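Local coordinates for uncharacterized protein SP1917 (PDB 3C9P) that is of unknown function but belongs to a family of conserved bacterial proteins (DUF2200) and folds as a compact, mostly helical single chain, at residues A[14-19]-A[57-62]; A[33-38]-A[44-49]; A[103-108]-A[117-122]. All coordinates share one frame; numbering follows the deposited sequence. Where two conformers were deposited one is given.

Interactions 1 and 2 are buried and mainly apolar, with no direct hydrogen bond between their segments, whereas interaction 3 is only partly buried and combines an N-H...O bond with CH-pi and cation-pi packing on one indole. No helix is shared: interaction 1 joins helices 13-26 and 59-64, interaction 2 helices 31-42 and 46-52, interaction 3 helices 91-107 and 112-119. Nested inside the loop closed by interaction 1, interaction 2 touches it through probable hydrogen bonds, Tyr-17 OH with His-35 ND1 and Tyr-44 OH with the backbone O of Phe-62, and through packing of Tyr-17 on Thr-38. Interaction 3 lies across the chain's centre from interaction 1; Leu-106 links it to interaction 2 by packing on helix 31-42.

Interaction 1 (A[14-19]-A[57-62]); sequences AAVYLA and VTYGDF
The ring of Tyr-59 receives the CG1 methyl of Val-16 on one face: CG1 stands 3.4 Å from the ring centroid and only 8° off the ring normal, a CH-pi contact centred on the aromatic system. Phe-63 meets the same tyrosine in an edge-to-face pair. Val-16 directs its CG1 methyl over the ring by holding it anti to the backbone N (chi1 179°), and CB follows behind, 3.7 Å from Tyr-59 CD1. The side chains of Val-16 and Tyr-59 cross at about a right angle, and a single methyl, CG1, lies over the centre of the ring.

Tyr-17 borders this contact but sends its hydroxyl elsewhere, to His-35. Near the start of helix 13-26 the link becomes polar and indirect: a water accepts from Ala-14 N at 3.1 Å and donates to Val-57 O at 2.7 Å, joining the two backbones without a direct bond between them. Just beyond, Thr-58 OG1 accepts from Asp-61 N at 3.0 Å, with an N-H...O angle of 155°. Thr-58 is the N-cap of helix 59-64, and Tyr-59 is the first residue of that helix. What results is an example of helix packing in which a capped N-terminus presents an aromatic face to an aliphatic side chain of a neighbouring helix.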
ATOM      1  N   ALA A  14      12.448   0.439  -2.688  1.00 10.33           N
ATOM      2  CA  ALA A  14      12.297   0.100  -4.094  1.00 10.97           C
ATOM      3  C   ALA A  14      12.062  -1.405  -4.299  1.00 11.17           C
ATOM      4  O   ALA A  14      11.114  -1.793  -4.961  1.00 11.01           O
ATOM      5  CB  ALA A  14      13.473   0.642  -4.935  1.00 10.02           C
ATOM      6  N   ALA A  15      12.902  -2.248  -3.705  1.00 10.73           N
ATOM      7  CA  ALA A  15      12.699  -3.688  -3.758  1.00 11.76           C
ATOM      8  C   ALA A  15      11.379  -4.160  -3.180  1.00 11.87           C
ATOM      9  O   ALA A  15      10.708  -5.018  -3.763  1.00 11.84           O
ATOM     10  CB  ALA A  15      13.837  -4.400  -3.050  1.00 10.90           C
ATOM     11  N   VAL A  16      11.012  -3.640  -2.012  1.00 11.62           N
ATOM     12  CA  VAL A  16       9.721  -4.017  -1.413  1.00 11.46           C
ATOM     13  C   VAL A  16       8.536  -3.639  -2.331  1.00 11.60           C
ATOM     14  O   VAL A  16       7.619  -4.451  -2.545  1.00  9.57           O
ATOM     15  CB  VAL A  16       9.540  -3.425   0.026  1.00 11.55           C
ATOM     16  CG1 VAL A  16       8.156  -3.834   0.610  1.00 10.85           C
ATOM     17  CG2 VAL A  16      10.687  -3.943   0.961  1.00 11.05           C
ATOM     18  N   TYR A  17       8.546  -2.403  -2.841  1.00 10.90           N
ATOM     19  CA  TYR A  17       7.466  -1.919  -3.684  1.00 11.85           C
ATOM     20  C   TYR A  17       7.399  -2.670  -5.008  1.00 11.70           C
ATOM     21  O   TYR A  17       6.290  -3.022  -5.499  1.00 12.34           O
ATOM     22  CB  TYR A  17       7.614  -0.394  -3.899  1.00 11.96           C
ATOM     23  CG  TYR A  17       6.456   0.227  -4.625  1.00 13.15           C
ATOM     24  CD1 TYR A  17       5.214   0.397  -3.985  1.00 13.21           C
ATOM     25  CD2 TYR A  17       6.594   0.657  -5.945  1.00 13.88           C
ATOM     26  CE1 TYR A  17       4.136   0.963  -4.655  1.00 13.96           C
ATOM     27  CE2 TYR A  17       5.518   1.243  -6.628  1.00 14.09           C
ATOM     28  CZ  TYR A  17       4.298   1.378  -5.969  1.00 13.56           C
ATOM     29  OH  TYR A  17       3.248   1.944  -6.623  1.00 13.00           O
ATOM     30  N   LEU A  18       8.566  -2.942  -5.595  1.00 11.73           N
ATOM     31  CA  LEU A  18       8.608  -3.742  -6.830  1.00 12.18           C
ATOM     32  C   LEU A  18       8.103  -5.185  -6.648  1.00 12.58           C
ATOM     33  O   LEU A  18       7.490  -5.769  -7.556  1.00 12.78           O
ATOM     34  CB  LEU A  18       9.994  -3.708  -7.483  1.00 11.67           C
ATOM     35  CG  LEU A  18      10.431  -2.325  -8.006  1.00 11.97           C
ATOM     36  CD1 LEU A  18      11.912  -2.381  -8.359  1.00 14.13           C
ATOM     37  CD2 LEU A  18       9.618  -1.925  -9.186  1.00 12.23           C
ATOM     38  N   ALA A  19       8.316  -5.750  -5.466  1.00 13.19           N
ATOM     39  CA  ALA A  19       7.711  -7.053  -5.150  1.00 13.71           C
ATOM     40  C   ALA A  19       6.180  -7.007  -5.088  1.00 14.33           C
ATOM     41  O   ALA A  19       5.530  -7.975  -5.482  1.00 14.25           O
ATOM     42  CB  ALA A  19       8.294  -7.611  -3.831  1.00 14.94           C
ATOM     43  N   VAL A  57      15.797   5.251   0.049  1.00 17.99           N
ATOM     44  CA  VAL A  57      14.839   5.365   1.154  1.00 16.60           C
ATOM     45  C   VAL A  57      14.332   3.978   1.583  1.00 15.42           C
ATOM     46  O   VAL A  57      14.179   3.085   0.747  1.00 15.73           O
ATOM     47  CB  VAL A  57      13.652   6.294   0.742  1.00 16.55           C
ATOM     48  CG1 VAL A  57      12.864   5.698  -0.398  1.00 16.12           C
ATOM     49  CG2 VAL A  57      12.720   6.636   1.932  1.00 17.27           C
ATOM     50  N   THR A  58      14.100   3.799   2.881  1.00 13.50           N
ATOM     51  CA  THR A  58      13.550   2.545   3.386  1.00 12.82           C
ATOM     52  C   THR A  58      12.051   2.531   3.225  1.00 12.87           C
ATOM     53  O   THR A  58      11.402   3.592   3.089  1.00 11.85           O
ATOM     54  CB  THR A  58      13.870   2.295   4.870  1.00 12.43           C
ATOM     55  OG1 THR A  58      13.206   3.275   5.681  1.00 11.34           O
ATOM     56  CG2 THR A  58      15.417   2.310   5.116  1.00 11.97           C
ATOM     57  N   TYR A  59      11.500   1.327   3.225  1.00 12.32           N
ATOM     58  CA  TYR A  59      10.049   1.158   3.165  1.00 12.23           C
ATOM     59  C   TYR A  59       9.379   1.893   4.320  1.00 12.59           C
ATOM     60  O   TYR A  59       8.360   2.582   4.129  1.00 12.93           O
ATOM     61  CB  TYR A  59       9.689  -0.344   3.183  1.00 12.67           C
ATOM     62  CG  TYR A  59       8.323  -0.661   2.590  1.00 12.87           C
ATOM     63  CD1 TYR A  59       8.016  -0.334   1.261  1.00 13.60           C
ATOM     64  CD2 TYR A  59       7.349  -1.308   3.361  1.00 13.36           C
ATOM     65  CE1 TYR A  59       6.759  -0.655   0.699  1.00 13.29           C
ATOM     66  CE2 TYR A  59       6.089  -1.596   2.831  1.00 10.52           C
ATOM     67  CZ  TYR A  59       5.806  -1.276   1.509  1.00 13.79           C
ATOM     68  OH  TYR A  59       4.571  -1.561   1.000  1.00 14.06           O
ATOM     69  N   GLY A  60       9.968   1.790   5.513  1.00 12.07           N
ATOM     70  CA  GLY A  60       9.401   2.473   6.678  1.00 12.54           C
ATOM     71  C   GLY A  60       9.411   3.987   6.480  1.00 13.19           C
ATOM     72  O   GLY A  60       8.430   4.681   6.783  1.00 12.66           O
ATOM     73  N   ASP A  61      10.525   4.502   5.984  1.00 13.00           N
ATOM     74  CA  ASP A  61      10.656   5.948   5.813  1.00 13.42           C
ATOM     75  C   ASP A  61       9.725   6.515   4.720  1.00 13.15           C
ATOM     76  O   ASP A  61       9.280   7.665   4.826  1.00 12.57           O
ATOM     77  CB  ASP A  61      12.099   6.316   5.562  1.00 13.27           C
ATOM     78  CG  ASP A  61      12.916   6.426   6.859  1.00 16.40           C
ATOM     79  OD1 ASP A  61      12.344   6.394   7.988  1.00 17.31           O
ATOM     80  OD2 ASP A  61      14.146   6.560   6.741  1.00 17.65           O
ATOM     81  N   PHE A  62       9.430   5.711   3.699  1.00 12.54           N
ATOM     82  CA  PHE A  62       8.385   6.046   2.704  1.00 11.80           C
ATOM     83  C   PHE A  62       7.020   6.309   3.369  1.00 12.30           C
ATOM     84  O   PHE A  62       6.390   7.354   3.145  1.00 11.17           O
ATOM     85  CB  PHE A  62       8.277   4.931   1.655  1.00 11.90           C
ATOM     86  CG  PHE A  62       7.216   5.169   0.617  1.00 12.44           C
ATOM     87  CD1 PHE A  62       7.478   5.953  -0.500  1.00 14.19           C
ATOM     88  CD2 PHE A  62       5.963   4.615   0.764  1.00 12.89           C
ATOM     89  CE1 PHE A  62       6.488   6.162  -1.480  1.00 12.17           C
ATOM     90  CE2 PHE A  62       4.956   4.826  -0.213  1.00 14.09           C
ATOM     91  CZ  PHE A  62       5.242   5.596  -1.331  1.00 12.93           C
TER
HETATM   92  O   HOH W   1      14.579   2.539  -1.908  1.00 16.04           O

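Interaction 2 (A[33-38]-A[44-49]); sequences SVHQVT and YEVSDV
His-35 and Val-46 open a buried, apolar contact between helix 31-42 and the beginning of helix 46-52, two helices that follow each other in sequence. No hydrogen bond crosses between the segments; the contact depends on methyl and methylene groups. Both methyls of Val-46 reach His-35, but at different points. CG1, anti to the backbone N (chi1 166°), comes within 3.8 Å of His-35 CB, whereas CG2 lies 3.9 Å from His-35 O. Both methyls rest against the base of the histidine side chain, and CG2 also reaches its backbone oxygen. The imidazole is engaged elsewhere, its ND1 being hydrogen-bonded to the hydroxyl of Tyr-17, so one residue offers an aliphatic base to one helix and a polar ring to another.

One turn further along each helix, Thr-38 CG2 and Val-49 CG2 meet at a looser 4.2 Å. The division of labour within Thr-38 is clear: its methyl goes to the valine, while OG1 donates to Val-34 O at 2.8 Å from above the carbonyl plane. That carbonyl also accepts from Thr-38 N, and the hydroxyl proton of this buried threonine is used within its own helix.

The start of helix 46-52 has a polar brace of its own. Asp-48 OD2 accepts from Glu-45 N, the N-cap residue, at 3.1 Å; the N-H approaches from above the carboxylate plane, with an N-H...O angle of 153°. Around this pair of helices, Tyr-17 of helix 13-26 packs on Val-34, Thr-38 and Val-49. Helix 91-107 reaches Thr-38 through Leu-99, and Val-37 packs on Ser-112 and Val-115 of helix 112-119.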
ATOM      1  N   SER A  33      -1.916   0.278 -11.607  1.00 12.29           N
ATOM      2  CA  SER A  33      -2.965   0.157 -10.588  0.50 11.85           C
ATOM      3  C   SER A  33      -2.405   0.253  -9.166  1.00 12.21           C
ATOM      4  O   SER A  33      -3.045   0.822  -8.255  1.00 11.82           O
ATOM      5  CB  SER A  33      -3.720  -1.164 -10.737  0.50 11.76           C
ATOM      6  OG  SER A  33      -4.182  -1.324 -12.054  0.50  8.44           O
ATOM      7  N   VAL A  34      -1.221  -0.319  -8.977  1.00 11.87           N
ATOM      8  CA  VAL A  34      -0.507  -0.264  -7.705  1.00 11.15           C
ATOM      9  C   VAL A  34      -0.115   1.160  -7.380  1.00 11.03           C
ATOM     10  O   VAL A  34      -0.342   1.620  -6.238  1.00 10.44           O
ATOM     11  CB  VAL A  34       0.742  -1.184  -7.670  1.00 11.22           C
ATOM     12  CG1 VAL A  34       1.475  -1.070  -6.314  1.00 12.21           C
ATOM     13  CG2 VAL A  34       0.330  -2.632  -7.892  1.00 13.79           C
ATOM     14  N   HIS A  35       0.470   1.863  -8.354  1.00 10.59           N
ATOM     15  CA  HIS A  35       0.836   3.271  -8.141  1.00 10.91           C
ATOM     16  C   HIS A  35      -0.402   4.080  -7.724  1.00 11.35           C
ATOM     17  O   HIS A  35      -0.316   4.929  -6.842  1.00 11.97           O
ATOM     18  CB  HIS A  35       1.395   3.958  -9.401  1.00 10.75           C
ATOM     19  CG  HIS A  35       2.495   3.211 -10.094  1.00 11.36           C
ATOM     20  ND1 HIS A  35       3.447   2.465  -9.425  1.00 13.48           N
ATOM     21  CD2 HIS A  35       2.809   3.134 -11.403  1.00 13.10           C
ATOM     22  CE1 HIS A  35       4.270   1.921 -10.306  1.00 13.67           C
ATOM     23  NE2 HIS A  35       3.909   2.319 -11.511  1.00 12.66           N
ATOM     24  N   GLN A  36      -1.523   3.847  -8.414  1.00 11.50           N
ATOM     25  CA  GLN A  36      -2.775   4.578  -8.180  0.50 11.98           C
ATOM     26  C   GLN A  36      -3.303   4.370  -6.748  1.00 11.77           C
ATOM     27  O   GLN A  36      -3.649   5.327  -6.067  1.00 10.77           O
ATOM     28  CB  GLN A  36      -3.824   4.218  -9.258  0.50 11.94           C
ATOM     29  CG  GLN A  36      -3.506   4.863 -10.655  0.50 12.37           C
ATOM     30  CD  GLN A  36      -4.273   4.266 -11.843  0.50 13.01           C
ATOM     31  OE1 GLN A  36      -4.948   3.230 -11.733  0.50 14.22           O
ATOM     32  NE2 GLN A  36      -4.145   4.916 -13.004  0.50 13.44           N
ATOM     33  N   VAL A  37      -3.366   3.122  -6.284  1.00 11.50           N
ATOM     34  CA  VAL A  37      -3.869   2.886  -4.900  1.00 11.12           C
ATOM     35  C   VAL A  37      -2.858   3.362  -3.832  1.00 11.76           C
ATOM     36  O   VAL A  37      -3.257   3.808  -2.762  1.00 11.68           O
ATOM     37  CB  VAL A  37      -4.345   1.403  -4.604  1.00 11.31           C
ATOM     38  CG1 VAL A  37      -5.432   0.930  -5.643  1.00  9.94           C
ATOM     39  CG2 VAL A  37      -3.153   0.424  -4.559  1.00 10.18           C
ATOM     40  N   THR A  38      -1.561   3.292  -4.134  1.00 10.69           N
ATOM     41  CA  THR A  38      -0.543   3.774  -3.204  1.00 11.08           C
ATOM     42  C   THR A  38      -0.673   5.303  -3.069  1.00 11.65           C
ATOM     43  O   THR A  38      -0.653   5.839  -1.957  1.00 12.30           O
ATOM     44  CB  THR A  38       0.875   3.396  -3.675  1.00 11.13           C
ATOM     45  OG1 THR A  38       0.956   1.966  -3.807  1.00 12.88           O
ATOM     46  CG2 THR A  38       1.936   3.889  -2.674  1.00  9.59           C
ATOM     47  N   TYR A  44       0.978  10.805  -1.686  1.00 12.71           N
ATOM     48  CA  TYR A  44       2.077  10.950  -2.661  1.00 13.26           C
ATOM     49  C   TYR A  44       1.487  10.994  -4.068  1.00 14.00           C
ATOM     50  O   TYR A  44       0.547  10.241  -4.354  1.00 12.65           O
ATOM     51  CB  TYR A  44       2.973   9.721  -2.622  1.00 12.73           C
ATOM     52  CG  TYR A  44       3.999   9.674  -1.514  1.00 13.05           C
ATOM     53  CD1 TYR A  44       4.992  10.644  -1.398  1.00 12.16           C
ATOM     54  CD2 TYR A  44       4.015   8.601  -0.624  1.00 13.35           C
ATOM     55  CE1 TYR A  44       5.972  10.556  -0.368  1.00 11.79           C
ATOM     56  CE2 TYR A  44       4.965   8.504   0.381  1.00 11.83           C
ATOM     57  CZ  TYR A  44       5.935   9.489   0.511  1.00 13.02           C
ATOM     58  OH  TYR A  44       6.889   9.339   1.501  1.00 12.02           O
ATOM     59  N   GLU A  45       2.039  11.859  -4.926  1.00 14.28           N
ATOM     60  CA  GLU A  45       1.723  11.859  -6.366  1.00 15.44           C
ATOM     61  C   GLU A  45       2.335  10.592  -6.948  1.00 15.35           C
ATOM     62  O   GLU A  45       3.323  10.108  -6.431  1.00 14.39           O
ATOM     63  CB  GLU A  45       2.313  13.083  -7.078  1.00 16.29           C
ATOM     64  CG  GLU A  45       1.716  14.443  -6.664  1.00 20.76           C
ATOM     65  CD  GLU A  45       0.183  14.500  -6.734  1.00 27.08           C
ATOM     66  OE1 GLU A  45      -0.402  14.037  -7.738  1.00 28.05           O
ATOM     67  OE2 GLU A  45      -0.452  15.008  -5.768  1.00 32.76           O
ATOM     68  N   VAL A  46       1.725  10.017  -7.978  1.00 14.85           N
ATOM     69  CA  VAL A  46       2.317   8.845  -8.621  1.00 15.93           C
ATOM     70  C   VAL A  46       3.776   9.127  -8.991  1.00 15.09           C
ATOM     71  O   VAL A  46       4.641   8.258  -8.812  1.00 15.34           O
ATOM     72  CB  VAL A  46       1.503   8.430  -9.869  1.00 16.01           C
ATOM     73  CG1 VAL A  46       2.296   7.411 -10.758  1.00 17.24           C
ATOM     74  CG2 VAL A  46       0.165   7.878  -9.416  1.00 17.57           C
ATOM     75  N   SER A  47       4.061  10.345  -9.462  1.00 14.31           N
ATOM     76  CA  SER A  47       5.430  10.677  -9.866  1.00 15.04           C
ATOM     77  C   SER A  47       6.381  10.655  -8.670  1.00 15.67           C
ATOM     78  O   SER A  47       7.559  10.331  -8.840  1.00 14.57           O
ATOM     79  CB  SER A  47       5.527  12.027 -10.586  1.00 15.31           C
ATOM     80  OG  SER A  47       4.994  13.071  -9.769  1.00 16.61           O
ATOM     81  N   ASP A  48       5.864  11.025  -7.485  1.00 16.01           N
ATOM     82  CA  ASP A  48       6.607  10.921  -6.220  1.00 16.90           C
ATOM     83  C   ASP A  48       6.958   9.468  -5.909  1.00 16.22           C
ATOM     84  O   ASP A  48       8.096   9.137  -5.552  1.00 15.95           O
ATOM     85  CB  ASP A  48       5.761  11.466  -5.063  1.00 17.31           C
ATOM     86  CG  ASP A  48       5.582  12.975  -5.112  1.00 20.81           C
ATOM     87  OD1 ASP A  48       6.412  13.653  -5.734  1.00 22.90           O
ATOM     88  OD2 ASP A  48       4.609  13.467  -4.488  1.00 26.02           O
ATOM     89  N   VAL A  49       5.970   8.595  -6.028  1.00 15.55           N
ATOM     90  CA  VAL A  49       6.194   7.163  -5.772  1.00 15.79           C
ATOM     91  C   VAL A  49       7.292   6.617  -6.705  1.00 15.71           C
ATOM     92  O   VAL A  49       8.254   5.968  -6.252  1.00 15.16           O
ATOM     93  CB  VAL A  49       4.899   6.365  -5.943  1.00 15.95           C
ATOM     94  CG1 VAL A  49       5.155   4.855  -5.760  1.00 17.52           C
ATOM     95  CG2 VAL A  49       3.790   6.883  -4.955  1.00 16.04           C
TER

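Interaction 3 (A[103-108]-A[117-122]); sequences VDWLAK and EKYEKH
Trp-105 supplies the close part of this contact by using its indole in two ways. At the ring edge, NE1 donates to Tyr-119 OH at 2.8 Å, with an N-H...O angle of 154° and the oxygen tilted 16° from the indole plane. Over one face lie the last methylenes of Lys-118, CD and CE, where CE sits 3.6 Å from the centroid of the six-membered ring, a CH-pi contact. Bends at chi3 and chi4 fold the lysine across the indole, bringing NZ to 4.2 Å from the same centroid in a cation-pi interaction.

Beyond these three residues the association thins. Lys-108, exposed where helix 91-107 ends, turns back to Asp-104 in a long salt bridge, NZ to OD1 at 3.4 Å. The exposed Lys-121 makes a weak bond to Lys-118 O. Tyr-119, in contrast, is buried, touching Trp-40 of helix 31-42 and Lys-101 and Leu-102 of helix 91-107. The contact joins the C-terminal turns of two consecutive helices through an indole N-H...O bond at the ring edge and a lysine over its face, a cation-pi pair on a partly exposed tryptophan.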
ATOM      1  N   VAL A 103      -3.561  -3.824  -2.413  1.00 11.00           N
ATOM      2  CA  VAL A 103      -2.827  -4.562  -3.417  1.00 11.93           C
ATOM      3  C   VAL A 103      -3.406  -5.968  -3.528  1.00 12.27           C
ATOM      4  O   VAL A 103      -3.459  -6.532  -4.621  1.00 12.81           O
ATOM      5  CB  VAL A 103      -1.312  -4.618  -3.093  1.00 11.79           C
ATOM      6  CG1 VAL A 103      -0.597  -5.537  -4.042  1.00 14.28           C
ATOM      7  CG2 VAL A 103      -0.710  -3.212  -3.254  1.00 11.88           C
ATOM      8  N   ASP A 104      -3.854  -6.525  -2.407  1.00 12.30           N
ATOM      9  CA  ASP A 104      -4.541  -7.832  -2.479  1.00 13.00           C
ATOM     10  C   ASP A 104      -5.784  -7.768  -3.366  1.00 12.92           C
ATOM     11  O   ASP A 104      -5.991  -8.665  -4.194  1.00 13.48           O
ATOM     12  CB  ASP A 104      -4.878  -8.364  -1.105  1.00 12.48           C
ATOM     13  CG  ASP A 104      -5.135  -9.876  -1.119  1.00 15.74           C
ATOM     14  OD1 ASP A 104      -4.364 -10.636  -1.759  1.00 16.53           O
ATOM     15  OD2 ASP A 104      -6.119 -10.279  -0.481  1.00 19.37           O
ATOM     16  N   TRP A 105      -6.583  -6.704  -3.245  1.00 13.54           N
ATOM     17  CA  TRP A 105      -7.707  -6.510  -4.174  1.00 13.66           C
ATOM     18  C   TRP A 105      -7.250  -6.503  -5.635  1.00 12.62           C
ATOM     19  O   TRP A 105      -7.893  -7.111  -6.466  1.00 12.21           O
ATOM     20  CB  TRP A 105      -8.516  -5.238  -3.882  1.00 14.51           C
ATOM     21  CG  TRP A 105      -9.354  -5.306  -2.642  1.00 14.53           C
ATOM     22  CD1 TRP A 105      -9.203  -4.535  -1.508  1.00 15.31           C
ATOM     23  CD2 TRP A 105     -10.479  -6.164  -2.400  1.00 14.57           C
ATOM     24  NE1 TRP A 105     -10.163  -4.871  -0.580  1.00 14.66           N
ATOM     25  CE2 TRP A 105     -10.954  -5.871  -1.093  1.00 15.06           C
ATOM     26  CE3 TRP A 105     -11.126  -7.162  -3.151  1.00 16.14           C
ATOM     27  CZ2 TRP A 105     -12.051  -6.532  -0.523  1.00 17.34           C
ATOM     28  CZ3 TRP A 105     -12.230  -7.841  -2.574  1.00 17.48           C
ATOM     29  CH2 TRP A 105     -12.679  -7.515  -1.265  1.00 16.66           C
ATOM     30  N   LEU A 106      -6.161  -5.798  -5.941  1.00 12.32           N
ATOM     31  CA  LEU A 106      -5.616  -5.790  -7.306  1.00 12.10           C
ATOM     32  C   LEU A 106      -5.186  -7.189  -7.795  1.00 13.00           C
ATOM     33  O   LEU A 106      -5.457  -7.548  -8.960  1.00 13.67           O
ATOM     34  CB  LEU A 106      -4.466  -4.776  -7.444  1.00 11.73           C
ATOM     35  CG  LEU A 106      -4.769  -3.331  -7.026  1.00 10.73           C
ATOM     36  CD1 LEU A 106      -3.521  -2.454  -7.140  1.00  9.90           C
ATOM     37  CD2 LEU A 106      -5.894  -2.760  -7.856  1.00  8.81           C
ATOM     38  N   ALA A 107      -4.517  -7.961  -6.927  1.00 13.74           N
ATOM     39  CA  ALA A 107      -4.070  -9.326  -7.260  1.00 15.13           C
ATOM     40  C   ALA A 107      -5.266 -10.223  -7.480  1.00 16.11           C
ATOM     41  O   ALA A 107      -5.209 -11.207  -8.234  1.00 17.17           O
ATOM     42  CB  ALA A 107      -3.186  -9.892  -6.170  1.00 14.90           C
ATOM     43  N   LYS A 108      -6.367  -9.855  -6.833  1.00 16.58           N
ATOM     44  CA  LYS A 108      -7.615 -10.549  -6.988  1.00 17.64           C
ATOM     45  C   LYS A 108      -8.497 -10.017  -8.131  1.00 17.91           C
ATOM     46  O   LYS A 108      -9.643 -10.437  -8.271  1.00 18.09           O
ATOM     47  CB  LYS A 108      -8.353 -10.564  -5.654  1.00 17.66           C
ATOM     48  CG  LYS A 108      -8.139 -11.860  -4.979  1.00 22.38           C
ATOM     49  CD  LYS A 108      -7.874 -11.767  -3.525  1.00 25.43           C
ATOM     50  CE  LYS A 108      -6.529 -12.384  -3.305  1.00 29.75           C
ATOM     51  NZ  LYS A 108      -6.538 -13.250  -2.125  1.00 33.40           N
ATOM     52  N   GLU A 117     -13.420   2.883  -5.308  1.00 19.61           N
ATOM     53  CA  GLU A 117     -14.877   2.938  -5.166  1.00 21.05           C
ATOM     54  C   GLU A 117     -15.346   2.166  -3.938  1.00 20.37           C
ATOM     55  O   GLU A 117     -16.311   2.557  -3.296  1.00 20.97           O
ATOM     56  CB  GLU A 117     -15.573   2.457  -6.434  1.00 21.24           C
ATOM     57  CG  GLU A 117     -15.565   3.536  -7.519  1.00 26.35           C
ATOM     58  CD  GLU A 117     -16.285   3.125  -8.776  1.00 30.98           C
ATOM     59  OE1 GLU A 117     -17.083   2.166  -8.715  1.00 34.92           O
ATOM     60  OE2 GLU A 117     -16.054   3.767  -9.827  1.00 34.43           O
ATOM     61  N   LYS A 118     -14.629   1.102  -3.595  1.00 20.55           N
ATOM     62  CA  LYS A 118     -14.907   0.298  -2.407  1.00 20.71           C
ATOM     63  C   LYS A 118     -14.780   1.107  -1.118  1.00 20.21           C
ATOM     64  O   LYS A 118     -15.552   0.912  -0.177  1.00 19.84           O
ATOM     65  CB  LYS A 118     -13.952  -0.896  -2.364  1.00 21.11           C
ATOM     66  CG  LYS A 118     -14.268  -1.967  -1.350  1.00 21.95           C
ATOM     67  CD  LYS A 118     -13.343  -3.196  -1.571  1.00 22.82           C
ATOM     68  CE  LYS A 118     -13.894  -4.181  -2.622  1.00 23.86           C
ATOM     69  NZ  LYS A 118     -15.206  -4.793  -2.161  1.00 25.33           N
ATOM     70  N   TYR A 119     -13.798   2.002  -1.064  1.00 18.87           N
ATOM     71  CA  TYR A 119     -13.448   2.629   0.203  1.00 17.74           C
ATOM     72  C   TYR A 119     -13.847   4.089   0.274  1.00 18.23           C
ATOM     73  O   TYR A 119     -13.892   4.656   1.358  1.00 18.06           O
ATOM     74  CB  TYR A 119     -11.963   2.432   0.520  1.00 17.27           C
ATOM     75  CG  TYR A 119     -11.608   0.970   0.779  1.00 15.08           C
ATOM     76  CD1 TYR A 119     -12.061   0.319   1.925  1.00 12.89           C
ATOM     77  CD2 TYR A 119     -10.849   0.228  -0.157  1.00 14.00           C
ATOM     78  CE1 TYR A 119     -11.764  -1.043   2.157  1.00 13.10           C
ATOM     79  CE2 TYR A 119     -10.537  -1.140   0.071  1.00 12.02           C
ATOM     80  CZ  TYR A 119     -10.972  -1.750   1.237  1.00 14.03           C
ATOM     81  OH  TYR A 119     -10.681  -3.085   1.473  1.00 15.78           O
ATOM     82  N   GLU A 120     -14.133   4.700  -0.871  1.00 18.91           N
ATOM     83  CA  GLU A 120     -14.560   6.086  -0.831  0.50 18.81           C
ATOM     84  C   GLU A 120     -16.018   6.107  -0.373  1.00 19.05           C
ATOM     85  O   GLU A 120     -16.889   5.406  -0.888  1.00 20.69           O
ATOM     86  CB  GLU A 120     -14.232   6.856  -2.126  0.50 18.56           C
ATOM     87  CG  GLU A 120     -12.753   7.326  -2.159  0.50 18.04           C
ATOM     88  CD  GLU A 120     -12.371   8.246  -3.340  0.50 19.51           C
ATOM     89  OE1 GLU A 120     -12.863   8.044  -4.467  0.50 17.80           O
ATOM     90  OE2 GLU A 120     -11.545   9.172  -3.141  0.50 20.49           O
ATOM     91  N   LYS A 121     -16.264   6.839   0.701  1.00 16.87           N
ATOM     92  CA  LYS A 121     -17.595   6.822   1.274  1.00 15.54           C
ATOM     93  C   LYS A 121     -18.255   8.174   1.055  1.00 14.93           C
ATOM     94  O   LYS A 121     -17.622   9.202   1.263  1.00 15.29           O
ATOM     95  CB  LYS A 121     -17.536   6.470   2.747  1.00 14.72           C
ATOM     96  CG  LYS A 121     -16.845   5.135   3.037  1.00 13.92           C
ATOM     97  CD  LYS A 121     -17.661   3.940   2.545  1.00 11.38           C
ATOM     98  CE  LYS A 121     -16.912   2.629   2.910  1.00 13.70           C
ATOM     99  NZ  LYS A 121     -17.628   1.433   2.414  1.00 14.12           N
ATOM    100  N   HIS A 122     -19.508   8.159   0.622  1.00 14.03           N
ATOM    101  CA  HIS A 122     -20.278   9.403   0.404  1.00 13.62           C
ATOM    102  C   HIS A 122     -21.416   9.494   1.397  1.00 12.45           C
ATOM    103  O   HIS A 122     -21.946   8.467   1.806  1.00 11.44           O
ATOM    104  CB  HIS A 122     -20.813   9.454  -1.035  1.00 13.66           C
ATOM    105  CG  HIS A 122     -19.739   9.251  -2.055  1.00 15.30           C
ATOM    106  ND1 HIS A 122     -18.650  10.090  -2.154  1.00 19.16           N
ATOM    107  CD2 HIS A 122     -19.569   8.295  -2.997  1.00 17.60           C
ATOM    108  CE1 HIS A 122     -17.848   9.655  -3.112  1.00 18.90           C
ATOM    109  NE2 HIS A 122     -18.386   8.568  -3.641  1.00 19.45           N
TER